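PDB 7C7U: biofilm-associated surface protein from Staphylococcus aureus, which probably promotes staphylococcal biofilm formation from the cell wall by amyloid-like self-assembly, a behaviour that binding of calcium is thought to modulate. Local coordinates for residues P431-P436 / V452-G457; Y427-L432 / N507-T512; A458-A463 / T475-S480; Q388-D393 / D407-D412; N527-N532 / I599-A604. One frame throughout, in Å; residues are numbered along the deposited sequence.

Contact 1 of 5, residues P431-P436 / V452-G457. With CA (calcium ion), chain G.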
# COMPACT_ATOMS: atom_id res chain seq x y z
N PRO A 431 -8.13 0.17 14.13
CA PRO A 431 -8.68 -0.77 13.15
C PRO A 431 -8.07 -2.16 13.27
O PRO A 431 -8.39 -3.04 12.45
CB PRO A 431 -8.28 -0.12 11.82
CG PRO A 431 -6.90 0.48 12.13
CD PRO A 431 -6.97 0.92 13.60
N LEU A 432 -7.16 -2.35 14.22
CA LEU A 432 -6.52 -3.63 14.46
C LEU A 432 -7.05 -4.31 15.71
O LEU A 432 -6.57 -5.38 16.08
CB LEU A 432 -5.00 -3.43 14.58
CG LEU A 432 -4.40 -2.62 13.43
CD1 LEU A 432 -2.88 -2.49 13.55
CD2 LEU A 432 -4.79 -3.28 12.12
N VAL A 433 -8.03 -3.70 16.38
CA VAL A 433 -8.52 -4.17 17.68
C VAL A 433 -10.05 -4.25 17.60
O VAL A 433 -10.72 -3.22 17.55
CB VAL A 433 -8.08 -3.25 18.83
CG1 VAL A 433 -8.71 -3.72 20.18
CG2 VAL A 433 -6.56 -3.19 18.92
N GLY A 434 -10.58 -5.47 17.62
CA GLY A 434 -12.02 -5.67 17.61
C GLY A 434 -12.72 -5.36 18.93
O GLY A 434 -12.21 -4.62 19.77
N LYS A 435 -13.91 -5.92 19.11
CA LYS A 435 -14.76 -5.61 20.26
C LYS A 435 -14.40 -6.50 21.44
O LYS A 435 -14.40 -7.73 21.31
CB LYS A 435 -16.22 -5.78 19.90
CG LYS A 435 -17.21 -5.24 20.93
CD LYS A 435 -18.62 -5.54 20.50
CE LYS A 435 -19.64 -4.84 21.39
NZ LYS A 435 -21.02 -5.36 21.12
N PRO A 436 -14.10 -5.93 22.60
CA PRO A 436 -13.77 -6.78 23.75
C PRO A 436 -14.99 -7.58 24.19
O PRO A 436 -16.13 -7.16 23.99
CB PRO A 436 -13.35 -5.76 24.83
CG PRO A 436 -14.05 -4.50 24.47
CD PRO A 436 -14.18 -4.50 22.95
N VAL A 452 -10.17 -10.18 23.39
CA VAL A 452 -10.51 -9.18 22.38
C VAL A 452 -9.70 -9.52 21.12
O VAL A 452 -8.53 -9.91 21.24
CB VAL A 452 -10.25 -7.76 22.91
CG1 VAL A 452 -8.82 -7.61 23.39
CG2 VAL A 452 -10.61 -6.70 21.85
N PRO A 453 -10.29 -9.41 19.93
CA PRO A 453 -9.51 -9.71 18.71
C PRO A 453 -8.42 -8.67 18.53
O PRO A 453 -8.68 -7.47 18.55
CB PRO A 453 -10.56 -9.63 17.59
CG PRO A 453 -11.89 -9.79 18.27
CD PRO A 453 -11.70 -9.12 19.62
N LEU A 454 -7.18 -9.16 18.38
CA LEU A 454 -6.02 -8.33 18.10
C LEU A 454 -5.40 -8.80 16.79
O LEU A 454 -5.12 -9.99 16.61
CB LEU A 454 -4.98 -8.41 19.22
CG LEU A 454 -5.45 -7.97 20.61
CD1 LEU A 454 -4.38 -8.29 21.66
CD2 LEU A 454 -5.85 -6.49 20.64
N LYS A 455 -5.18 -7.86 15.87
CA LYS A 455 -4.65 -8.17 14.55
C LYS A 455 -3.15 -7.87 14.50
O LYS A 455 -2.60 -7.18 15.36
CB LYS A 455 -5.42 -7.38 13.50
CG LYS A 455 -6.92 -7.63 13.59
CD LYS A 455 -7.21 -9.14 13.60
CE LYS A 455 -8.60 -9.45 14.10
NZ LYS A 455 -9.00 -10.87 13.86
N GLU A 456 -2.49 -8.38 13.45
CA GLU A 456 -1.04 -8.61 13.51
C GLU A 456 -0.26 -7.34 13.85
O GLU A 456 0.80 -7.43 14.49
CB GLU A 456 -0.55 -9.21 12.18
CG GLU A 456 0.87 -9.82 12.25
CD GLU A 456 1.98 -8.92 11.70
OE1 GLU A 456 1.91 -7.69 11.88
OE2 GLU A 456 2.93 -9.47 11.10
N GLY A 457 -0.75 -6.17 13.46
CA GLY A 457 0.03 -5.00 13.80
C GLY A 457 -0.33 -4.30 15.10
O GLY A 457 0.26 -3.26 15.42
CA CA G . -11.52 -1.80 15.88
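Val452 pushes one methyl, CG2, against the backbone that runs from Gly434 to Pro436, and here the two loops pack tightly. This carbon lies 3.3 Å from Gly434 O and 3.7 Å from Pro436 N, and it also meets Val433 CG1 obliquely. The first torsion of Val452 explains the placement: CG1 stands between the backbone N and the carbonyl carbon (chi1 55°), which leaves CG2 to reach across. Gly434 O, beside this methyl, is buried without a polar partner in the model. Next to it, Val433 and Leu454 lie side by side and point the same way, with Val433 CG2 and Leu454 CD2 3.8 Å apart.

Two backbone hydrogen bonds flank a single beta bridge between Val433 and Leu454, where the loops run in nearly opposite directions. Lys455 N gives to Leu432 O at 2.9 Å, and Gly434 N gives to Pro453 O at 2.9 Å. Leu432 CD1 rests 3.5 Å from Gly457 C. The solvent side is looser. Lys455 lays its CB and CG over Leu432 O, then bends at chi2 so that its end leads away; its chain also touches Asp414. The extended Lys435 chain leads outward.

Val433 O, on the bridge, binds a calcium ion at 2.3 Å, so the paired backbone belongs to a metal shell completed by Asp414, Asp416, Glu423, Ser430 and Glu509. Helix 420-427 packs on Pro431, strand 509-516 lies against Lys435 and Pro436, and the two loops lead out of that helix and strand 447-451 into strands 437-442 and 462-466.

Contact 2 of 5, residues Y427-L432 / N507-T512. With CA (calcium ion), chain G.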
# COMPACT_ATOMS: atom_id res chain seq x y z
N TYR A 427 -14.25 7.00 14.33
CA TYR A 427 -14.31 6.53 15.71
C TYR A 427 -13.05 6.85 16.49
O TYR A 427 -13.10 6.89 17.73
CB TYR A 427 -14.55 5.02 15.74
CG TYR A 427 -15.87 4.61 15.15
CD1 TYR A 427 -17.02 4.53 15.94
CD2 TYR A 427 -15.99 4.32 13.79
CE1 TYR A 427 -18.24 4.16 15.40
CE2 TYR A 427 -17.20 3.95 13.24
CZ TYR A 427 -18.32 3.87 14.05
OH TYR A 427 -19.53 3.50 13.50
N LYS A 428 -11.94 7.07 15.79
CA LYS A 428 -10.62 7.23 16.40
C LYS A 428 -10.30 6.04 17.29
O LYS A 428 -9.80 6.18 18.41
CB LYS A 428 -10.53 8.56 17.14
CG LYS A 428 -11.12 9.69 16.32
CD LYS A 428 -10.16 10.84 16.12
CE LYS A 428 -10.84 11.94 15.32
NZ LYS A 428 -10.14 13.25 15.46
N THR A 429 -10.64 4.86 16.79
CA THR A 429 -10.32 3.60 17.43
C THR A 429 -9.38 2.82 16.53
O THR A 429 -9.34 3.03 15.31
CB THR A 429 -11.58 2.74 17.69
OG1 THR A 429 -12.41 2.73 16.51
CG2 THR A 429 -12.37 3.29 18.87
N SER A 430 -8.67 1.90 17.14
CA SER A 430 -7.76 1.08 16.38
C SER A 430 -8.51 0.17 15.41
O SER A 430 -9.45 -0.54 15.81
CB SER A 430 -6.88 0.26 17.29
OG SER A 430 -6.33 -0.81 16.56
N PRO A 431 -8.13 0.17 14.13
CA PRO A 431 -8.68 -0.77 13.15
C PRO A 431 -8.07 -2.16 13.27
O PRO A 431 -8.39 -3.04 12.45
CB PRO A 431 -8.28 -0.12 11.82
CG PRO A 431 -6.90 0.48 12.13
CD PRO A 431 -6.97 0.92 13.60
N LEU A 432 -7.16 -2.35 14.22
CA LEU A 432 -6.52 -3.63 14.46
C LEU A 432 -7.05 -4.31 15.71
O LEU A 432 -6.57 -5.38 16.08
CB LEU A 432 -5.00 -3.43 14.58
CG LEU A 432 -4.40 -2.62 13.43
CD1 LEU A 432 -2.88 -2.49 13.55
CD2 LEU A 432 -4.79 -3.28 12.12
N ASN A 507 -9.51 6.77 21.35
CA ASN A 507 -10.68 6.11 21.94
C ASN A 507 -10.45 4.61 22.10
O ASN A 507 -9.75 3.98 21.32
CB ASN A 507 -11.93 6.35 21.09
CG ASN A 507 -12.38 7.80 21.14
OD1 ASN A 507 -12.19 8.49 22.13
ND2 ASN A 507 -12.96 8.28 20.04
N ASP A 508 -11.08 4.04 23.14
CA ASP A 508 -10.95 2.62 23.45
C ASP A 508 -12.01 1.82 22.73
O ASP A 508 -13.09 2.33 22.41
CB ASP A 508 -11.07 2.37 24.95
CG ASP A 508 -10.07 3.18 25.77
OD1 ASP A 508 -9.02 3.59 25.20
OD2 ASP A 508 -10.33 3.40 26.96
N GLU A 509 -11.71 0.55 22.48
CA GLU A 509 -12.75 -0.40 22.10
C GLU A 509 -13.46 -0.86 23.37
O GLU A 509 -12.80 -1.27 24.33
CB GLU A 509 -12.15 -1.59 21.35
CG GLU A 509 -11.59 -1.24 19.94
CD GLU A 509 -12.70 -0.88 18.95
OE1 GLU A 509 -12.42 -0.75 17.74
OE2 GLU A 509 -13.87 -0.74 19.36
N VAL A 510 -14.80 -0.78 23.38
CA VAL A 510 -15.59 -0.97 24.59
C VAL A 510 -16.65 -2.05 24.39
O VAL A 510 -17.14 -2.29 23.29
CB VAL A 510 -16.28 0.34 25.06
CG1 VAL A 510 -15.26 1.37 25.53
CG2 VAL A 510 -17.16 0.91 23.94
N ASN A 511 -16.99 -2.70 25.50
CA ASN A 511 -18.19 -3.52 25.63
C ASN A 511 -18.63 -3.40 27.08
O ASN A 511 -17.90 -2.87 27.92
CB ASN A 511 -17.91 -4.98 25.22
CG ASN A 511 -19.17 -5.76 24.88
OD1 ASN A 511 -20.27 -5.21 24.85
ND2 ASN A 511 -19.01 -7.05 24.64
N THR A 512 -19.84 -3.87 27.38
CA THR A 512 -20.34 -3.89 28.75
C THR A 512 -20.56 -5.32 29.23
O THR A 512 -20.84 -6.23 28.45
CB THR A 512 -21.64 -3.10 28.91
OG1 THR A 512 -22.61 -3.58 27.97
CG2 THR A 512 -21.39 -1.61 28.70
CA CA G . -11.52 -1.80 15.88
O HOH W 1 -8.73 1.89 20.05
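The carboxylate of Glu509 has Thr429 CB over one face, 3.6 Å from Glu509 OE1, while the calcium ion that OE1 binds is displaced toward the other face. The other flat group, the Asn507 amide, meets its partner in its own plane: ND2 donates to Tyr427 O at 2.7 Å, and the bond is nearly straight (167° at the hydrogen). Its backbone joins in, with Asn507 N giving to Lys428 O at 3.0 Å. Tyr427 is the last residue of helix 420-427 and Lys428, with positive phi, the first beyond it, so one asparagine holds the last helical carbonyl and the one after it.

Beyond it the chain enters the first shell of a calcium site that adjoins an EF-hand-like loop and shares Asp414, Asp416 and Glu423 with it. Ser430 O and Glu509 OE1 bind this ion, at 2.4 Å for Ser430 O, along with those three and Val433. Glu509 is bent at chi2 (-69°), which turns its carboxylate back from the strand to the metal; OE2 forms a salt bridge with Lys418. Thr429 OG1 is hydrogen-bonded to Glu423, while its CG2 packs on Asn507 CB. A water accepts from Ser430 N and donates to Asn507 O at 2.6 Å.

Contact 3 of 5, residues A458-A463 / T475-S480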
# COMPACT_ATOMS: atom_id res chain seq x y z
N ALA A 458 -1.27 -4.85 15.86
CA ALA A 458 -1.79 -4.14 17.03
C ALA A 458 -0.68 -3.81 18.02
O ALA A 458 0.27 -4.58 18.21
CB ALA A 458 -2.87 -4.98 17.71
N ALA A 459 -0.80 -2.64 18.64
CA ALA A 459 0.05 -2.22 19.74
C ALA A 459 -0.28 -3.01 21.01
O ALA A 459 -1.22 -3.82 21.05
CB ALA A 459 -0.11 -0.72 19.98
N THR A 460 0.50 -2.79 22.06
CA THR A 460 0.19 -3.40 23.35
C THR A 460 -0.98 -2.66 23.98
O THR A 460 -0.94 -1.44 24.15
CB THR A 460 1.41 -3.38 24.28
OG1 THR A 460 2.32 -4.41 23.87
CG2 THR A 460 0.98 -3.65 25.73
N GLN A 461 -2.04 -3.40 24.30
CA GLN A 461 -3.27 -2.82 24.81
C GLN A 461 -3.32 -2.92 26.33
O GLN A 461 -2.71 -3.81 26.93
CB GLN A 461 -4.50 -3.51 24.23
CG GLN A 461 -4.43 -3.76 22.74
CD GLN A 461 -4.63 -2.50 21.93
OE1 GLN A 461 -5.53 -1.69 22.21
NE2 GLN A 461 -3.80 -2.31 20.91
N THR A 462 -4.07 -1.99 26.94
CA THR A 462 -4.40 -2.03 28.35
C THR A 462 -5.91 -2.16 28.51
O THR A 462 -6.68 -1.37 27.93
CB THR A 462 -3.88 -0.79 29.08
OG1 THR A 462 -2.46 -0.69 28.89
CG2 THR A 462 -4.21 -0.86 30.60
N ALA A 463 -6.34 -3.15 29.28
CA ALA A 463 -7.74 -3.35 29.58
C ALA A 463 -8.08 -2.68 30.90
O ALA A 463 -7.31 -2.76 31.87
CB ALA A 463 -8.10 -4.84 29.64
N THR A 475 -7.23 -2.47 36.18
CA THR A 475 -6.52 -2.39 34.90
C THR A 475 -5.55 -3.56 34.77
O THR A 475 -5.04 -4.08 35.77
CB THR A 475 -5.73 -1.07 34.74
OG1 THR A 475 -4.61 -1.07 35.65
CG2 THR A 475 -6.60 0.15 35.02
N ALA A 476 -5.27 -3.94 33.52
CA ALA A 476 -4.28 -4.99 33.25
C ALA A 476 -3.77 -4.84 31.82
O ALA A 476 -4.38 -4.16 30.99
CB ALA A 476 -4.87 -6.38 33.46
N THR A 477 -2.66 -5.51 31.54
CA THR A 477 -2.14 -5.59 30.18
C THR A 477 -2.78 -6.77 29.46
O THR A 477 -2.77 -7.90 29.98
CB THR A 477 -0.62 -5.71 30.15
OG1 THR A 477 -0.03 -4.55 30.75
CG2 THR A 477 -0.11 -5.82 28.70
N VAL A 478 -3.31 -6.52 28.27
CA VAL A 478 -3.84 -7.60 27.45
C VAL A 478 -2.69 -8.44 26.93
O VAL A 478 -1.69 -7.91 26.43
CB VAL A 478 -4.68 -7.04 26.29
CG1 VAL A 478 -5.42 -8.16 25.55
CG2 VAL A 478 -5.66 -5.99 26.79
N ASN A 479 -2.81 -9.76 27.07
CA ASN A 479 -1.81 -10.68 26.53
C ASN A 479 -1.81 -10.61 25.00
O ASN A 479 -2.75 -10.12 24.38
CB ASN A 479 -2.10 -12.10 26.99
CG ASN A 479 -2.31 -12.19 28.49
OD1 ASN A 479 -1.51 -11.67 29.26
ND2 ASN A 479 -3.42 -12.82 28.91
N SER A 480 -0.73 -11.13 24.40
CA SER A 480 -0.61 -11.00 22.95
C SER A 480 -1.68 -11.80 22.22
O SER A 480 -2.08 -11.42 21.12
CB SER A 480 0.79 -11.42 22.49
OG SER A 480 0.88 -12.83 22.36
O HOH W 2 -1.93 -6.26 23.95
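Ala463 and Ala476 form an antiparallel hydrogen-bonded pair, gripped by reciprocal backbone bonds: Ala463 N to Ala476 O at 2.8 Å, and Ala476 N to Ala463 O at 2.9 Å. Thr462 and Thr477 follow as a non-hydrogen-bonded pair. Past them Val478 N still reaches Gln461 O at 3.1 Å, but from above the carbonyl plane, 41° out of it, as the strands give way to loops. A water then carries the link one step further, accepting from Gln461 N and donating to Val478 O.

Apolar contacts fall on two faces. On that of the alanines, Val478 CG2 touches Gln461 CB at 3.7 Å and Ala463 CB at 3.9 Å; this methyl stands anti to the carbonyl carbon, beside the backbone N, which sets it against these carbons. On the threonine face, Thr460 CG2 and Thr477 CG2 meet obliquely at 3.8 Å.

One polar side-chain bond stays within a loop: Gln461, bent at chi2, folds back so that NE2 donates to Ala459 O at 3.0 Å, meeting the carbonyl from above its plane.

The pairing opens the beta hairpin of strands 462-466 and 472-477 at one edge of a mixed sheet. Strand 494-501 neighbours strand 462-466 on its other side, and Val486 of strand 483-487 packs on Ala463 and Ala476.

Contact 4 of 5, residues Q388-D393 / D407-D412. With CA (calcium ion), chain E; CA (calcium ion), chain D; CA (calcium ion), chain F.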
# COMPACT_ATOMS: atom_id res chain seq x y z
N GLN A 388 -4.30 3.63 -5.09
CA GLN A 388 -5.22 2.50 -5.04
C GLN A 388 -5.83 2.37 -3.65
O GLN A 388 -5.15 2.60 -2.65
CB GLN A 388 -4.47 1.23 -5.43
CG GLN A 388 -5.32 0.09 -5.86
CD GLN A 388 -4.50 -0.98 -6.55
OE1 GLN A 388 -4.01 -0.78 -7.66
NE2 GLN A 388 -4.30 -2.11 -5.87
N ASP A 389 -7.13 2.05 -3.60
CA ASP A 389 -7.84 1.72 -2.35
C ASP A 389 -8.52 0.40 -2.64
O ASP A 389 -9.72 0.36 -2.93
CB ASP A 389 -8.82 2.83 -1.97
CG ASP A 389 -9.55 2.58 -0.62
OD1 ASP A 389 -9.28 1.58 0.04
OD2 ASP A 389 -10.38 3.43 -0.25
N TYR A 390 -7.73 -0.68 -2.60
CA TYR A 390 -8.19 -1.95 -3.14
C TYR A 390 -9.53 -2.37 -2.54
O TYR A 390 -10.41 -2.86 -3.25
CB TYR A 390 -7.13 -3.02 -2.89
CG TYR A 390 -7.47 -4.36 -3.50
CD1 TYR A 390 -8.41 -5.21 -2.90
CD2 TYR A 390 -6.88 -4.78 -4.69
CE1 TYR A 390 -8.73 -6.43 -3.47
CE2 TYR A 390 -7.20 -5.99 -5.27
CZ TYR A 390 -8.12 -6.82 -4.65
OH TYR A 390 -8.43 -8.03 -5.23
N ASP A 391 -9.72 -2.13 -1.24
CA ASP A 391 -10.92 -2.57 -0.55
C ASP A 391 -11.93 -1.46 -0.31
O ASP A 391 -12.89 -1.66 0.45
CB ASP A 391 -10.52 -3.22 0.78
CG ASP A 391 -9.65 -2.33 1.64
OD1 ASP A 391 -9.68 -1.10 1.47
OD2 ASP A 391 -8.95 -2.86 2.53
N LYS A 392 -11.73 -0.28 -0.90
CA LYS A 392 -12.68 0.83 -0.81
C LYS A 392 -13.09 1.12 0.64
O LYS A 392 -14.27 1.30 0.95
CB LYS A 392 -13.91 0.55 -1.69
CG LYS A 392 -13.58 0.12 -3.15
CD LYS A 392 -14.83 -0.13 -4.01
CE LYS A 392 -15.49 1.11 -4.59
NZ LYS A 392 -14.73 2.36 -4.43
N ASP A 393 -12.11 1.17 1.54
CA ASP A 393 -12.39 1.61 2.91
C ASP A 393 -11.92 3.04 3.19
O ASP A 393 -11.97 3.48 4.35
CB ASP A 393 -11.76 0.66 3.94
CG ASP A 393 -10.25 0.62 3.87
OD1 ASP A 393 -9.63 1.48 3.21
OD2 ASP A 393 -9.66 -0.30 4.50
N ASP A 407 -5.11 -4.06 6.99
CA ASP A 407 -5.06 -4.86 5.78
C ASP A 407 -5.57 -4.02 4.61
O ASP A 407 -6.66 -3.44 4.69
CB ASP A 407 -5.89 -6.13 5.97
CG ASP A 407 -5.77 -7.13 4.82
OD1 ASP A 407 -5.26 -6.77 3.73
OD2 ASP A 407 -6.20 -8.28 5.01
N ALA A 408 -4.76 -3.93 3.53
CA ALA A 408 -5.13 -3.19 2.32
C ALA A 408 -6.17 -3.91 1.46
O ALA A 408 -6.73 -3.28 0.55
CB ALA A 408 -3.89 -2.90 1.48
N GLU A 409 -6.43 -5.20 1.71
CA GLU A 409 -7.41 -5.99 0.96
C GLU A 409 -8.55 -6.50 1.85
O GLU A 409 -9.13 -7.55 1.58
CB GLU A 409 -6.74 -7.16 0.24
CG GLU A 409 -5.61 -6.77 -0.71
CD GLU A 409 -4.23 -7.15 -0.17
OE1 GLU A 409 -3.98 -6.94 1.04
OE2 GLU A 409 -3.41 -7.67 -0.95
N ASN A 410 -8.85 -5.79 2.94
CA ASN A 410 -10.01 -6.09 3.79
C ASN A 410 -10.51 -4.78 4.35
O ASN A 410 -9.77 -4.09 5.06
CB ASN A 410 -9.65 -7.07 4.92
CG ASN A 410 -10.88 -7.48 5.76
OD1 ASN A 410 -11.94 -6.86 5.72
ND2 ASN A 410 -10.72 -8.55 6.54
N GLU A 411 -11.74 -4.41 4.03
CA GLU A 411 -12.24 -3.12 4.51
C GLU A 411 -12.53 -3.12 6.01
O GLU A 411 -12.73 -2.04 6.58
CB GLU A 411 -13.49 -2.70 3.72
CG GLU A 411 -14.76 -3.51 3.96
CD GLU A 411 -14.82 -4.78 3.15
OE1 GLU A 411 -15.71 -5.62 3.42
OE2 GLU A 411 -14.01 -4.93 2.21
N ASP A 412 -12.50 -4.28 6.68
CA ASP A 412 -12.78 -4.36 8.14
C ASP A 412 -11.79 -5.38 8.70
O ASP A 412 -12.13 -6.54 8.96
CB ASP A 412 -14.23 -4.74 8.42
CG ASP A 412 -14.56 -4.82 9.91
OD1 ASP A 412 -13.76 -4.29 10.73
OD2 ASP A 412 -15.60 -5.40 10.25
CA CA E . -8.37 -1.96 4.82
CA CA D . -7.96 0.61 1.70
CA CA F . -12.93 -2.78 12.21
O HOH W 3 -6.33 -0.84 0.34
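Asp391 and Asp393 each divide their carboxylate between two calcium ions that lie only 4.1 Å apart, so the metals tie these loops together. Asp391 OD1 and Asp393 OD1 bind one ion, which also takes Asp389 OD1 and the backbone oxygen of Leu395. Asp391 OD2 and Asp393 OD2 bind the other, the latter at 2.1 Å. This second ion also draws on the opposite loop, through Asp407 O at 2.3 Å and Asn410 O. In both aspartates chi1 is near +60° (54° and 64°), with CG staggered between the two backbone branches at CA, which turns the carboxylates inward to the pair.

Oxygens are therefore pressed together: Asp391 OD2 lies 2.9 Å from Asn410 O, a closeness that the shared cation probably compensates. Ala408 O, close to the same carboxylate, makes a short contact with a water that is itself a ligand of the first ion. Away from the metals, Glu409 CG sits over one face of the Tyr390 ring, 4.2 Å from its centroid, in a CH-pi contact. Two Asx turns shape the second loop: Asp407 OD1 accepts from Glu409 N at 2.8 Å, and Asn410 OD1 accepts from Asp412 N.

The spacing of the ligands from Asp389 to Glu400 is that of an EF-hand loop. Strand 381-388 leads into it and helix 397-404 leaves it, carrying Glu400, a ligand of both ions; Asp420, at the start of helix 420-427, completes the second ion's shell. Asp412 opens the next loop of the same kind.

Contact 5 of 5, residues N527-N532 / I599-A604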
# COMPACT_ATOMS: atom_id res chain seq x y z
N ASN A 527 -13.60 -18.42 24.86
CA ASN A 527 -12.69 -17.63 24.05
C ASN A 527 -12.61 -18.22 22.63
O ASN A 527 -12.85 -19.41 22.44
CB ASN A 527 -11.30 -17.57 24.67
CG ASN A 527 -11.24 -16.72 25.92
OD1 ASN A 527 -12.21 -16.03 26.27
ND2 ASN A 527 -10.10 -16.74 26.60
N PRO A 528 -12.27 -17.40 21.63
CA PRO A 528 -12.18 -17.92 20.26
C PRO A 528 -11.26 -19.13 20.18
O PRO A 528 -10.27 -19.24 20.91
CB PRO A 528 -11.63 -16.73 19.47
CG PRO A 528 -12.11 -15.53 20.23
CD PRO A 528 -12.07 -15.94 21.68
N VAL A 529 -11.62 -20.08 19.31
CA VAL A 529 -10.90 -21.34 19.16
C VAL A 529 -10.68 -21.59 17.67
O VAL A 529 -11.63 -21.48 16.88
CB VAL A 529 -11.67 -22.52 19.79
CG1 VAL A 529 -10.93 -23.83 19.57
CG2 VAL A 529 -11.94 -22.28 21.28
N ASP A 530 -9.45 -21.91 17.28
CA ASP A 530 -9.17 -22.30 15.90
C ASP A 530 -8.71 -23.75 15.85
O ASP A 530 -8.44 -24.38 16.88
CB ASP A 530 -8.15 -21.36 15.22
CG ASP A 530 -6.76 -21.39 15.86
OD1 ASP A 530 -6.26 -22.46 16.25
OD2 ASP A 530 -6.13 -20.31 15.94
N ASP A 531 -8.61 -24.27 14.62
CA ASP A 531 -8.32 -25.68 14.37
C ASP A 531 -6.86 -26.04 14.59
O ASP A 531 -6.43 -27.13 14.18
CB ASP A 531 -8.75 -26.08 12.96
CG ASP A 531 -8.23 -25.14 11.89
OD1 ASP A 531 -7.06 -24.71 11.97
OD2 ASP A 531 -9.00 -24.83 10.95
N ASN A 532 -6.08 -25.15 15.22
CA ASN A 532 -4.74 -25.46 15.68
C ASN A 532 -4.66 -25.50 17.20
O ASN A 532 -3.65 -25.95 17.75
CB ASN A 532 -3.75 -24.42 15.14
CG ASN A 532 -2.31 -24.92 15.10
OD1 ASN A 532 -2.06 -26.13 15.03
ND2 ASN A 532 -1.36 -23.99 15.14
N ILE A 599 -19.74 -20.05 19.93
CA ILE A 599 -18.42 -19.75 19.37
C ILE A 599 -18.15 -20.75 18.26
O ILE A 599 -18.30 -21.96 18.46
CB ILE A 599 -17.32 -19.81 20.44
CG1 ILE A 599 -17.50 -18.68 21.46
CG2 ILE A 599 -15.94 -19.72 19.81
CD1 ILE A 599 -17.40 -17.30 20.84
N THR A 600 -17.76 -20.25 17.09
CA THR A 600 -17.46 -21.10 15.94
C THR A 600 -15.95 -21.23 15.78
O THR A 600 -15.23 -20.23 15.78
CB THR A 600 -18.08 -20.54 14.66
OG1 THR A 600 -19.49 -20.38 14.84
CG2 THR A 600 -17.83 -21.48 13.50
N VAL A 601 -15.48 -22.47 15.65
CA VAL A 601 -14.06 -22.70 15.44
C VAL A 601 -13.68 -22.18 14.06
O VAL A 601 -14.39 -22.41 13.07
CB VAL A 601 -13.72 -24.19 15.60
CG1 VAL A 601 -12.22 -24.42 15.44
CG2 VAL A 601 -14.21 -24.70 16.96
N THR A 602 -12.57 -21.46 13.99
CA THR A 602 -12.15 -20.82 12.76
C THR A 602 -10.91 -21.50 12.19
O THR A 602 -10.31 -22.38 12.81
CB THR A 602 -11.86 -19.33 12.98
OG1 THR A 602 -10.78 -19.19 13.91
CG2 THR A 602 -13.11 -18.61 13.51
N ASP A 603 -10.55 -21.08 10.99
CA ASP A 603 -9.38 -21.60 10.30
C ASP A 603 -8.14 -20.89 10.84
O ASP A 603 -8.05 -19.66 10.78
CB ASP A 603 -9.54 -21.39 8.79
CG ASP A 603 -8.40 -21.99 8.00
OD1 ASP A 603 -8.39 -23.22 7.79
OD2 ASP A 603 -7.51 -21.22 7.59
N ALA A 604 -7.19 -21.67 11.36
CA ALA A 604 -6.06 -21.12 12.09
C ALA A 604 -5.11 -20.29 11.23
O ALA A 604 -4.21 -19.65 11.78
CB ALA A 604 -5.27 -22.24 12.77
O HOH W 4 -13.37 -19.26 17.55
O HOH W 5 -6.96 -25.30 8.96
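Asp530 and Thr602 face each other across a single beta bridge, with backbone hydrogen bonds on both sides. Thr602 N donates to Val529 O at 3.0 Å, and Thr602 O accepts from Asp531 N at 3.1 Å. The segments run in roughly the same direction, and a water extends the pairing backward by accepting from Val529 N and donating to Thr600 O.

Side-chain hydrogen bonding comes from two aspartates. Asp531 OD1 takes Ala604 N at 3.1 Å, meeting it from above the carboxylate plane; a chi1 of 50° puts CG opposite the hydrogen on CA and swings the group across to the neighbouring segment. Asp530 OD1 instead receives Asn532 N in an Asx turn, and its CG packs 3.5 Å from Ala604 CB.

Apolar contact is loose, with Val529 CG1 and Val601 CG2 4.3 Å apart. Methyls also approach the backbone: Val601 CG1 lies 3.3 Å from Val529 O, and Ile599 CG2 is near Asn527 O and Pro528 CA. Beyond the two segments, strand 535-539 touches Val529, and Leu582 of strand 581-588 touches Val601.

Like charges gather at the end, where Asp531 OD2 and Asp603 OD1 are 3.6 Å apart. A water donates to Asp603 OD1 and weakly to Asp531 OD2, which should screen them in part. Two carboxylates so close may raise each other's affinity for a proton.

How the contacts relate
Contacts 1 and 2 share Pro431 and Leu432, with centres 9 Å apart, and both supply ligands to one calcium ion; Pro436 O and Asn511 ND2, 3.0 Å apart, probably add a hydrogen bond. Contact 3 adjoins contact 1 at 11 Å between centres, where Gln461 packs on Val433 and Leu454. The centre of contact 4 lies about 17 Å from that of contact 1, nearest atoms about 5 Å apart, and contact 4 holds the preceding calcium pair. Its Asp412 binds an ion 4.1 Å from the one of contacts 1 and 2, so successive metal sites run from contact 4 to contacts 1 and 2. Contact 5 lies near the C-terminal end, touching none of the others, its centre about 16 Å from that of contact 1.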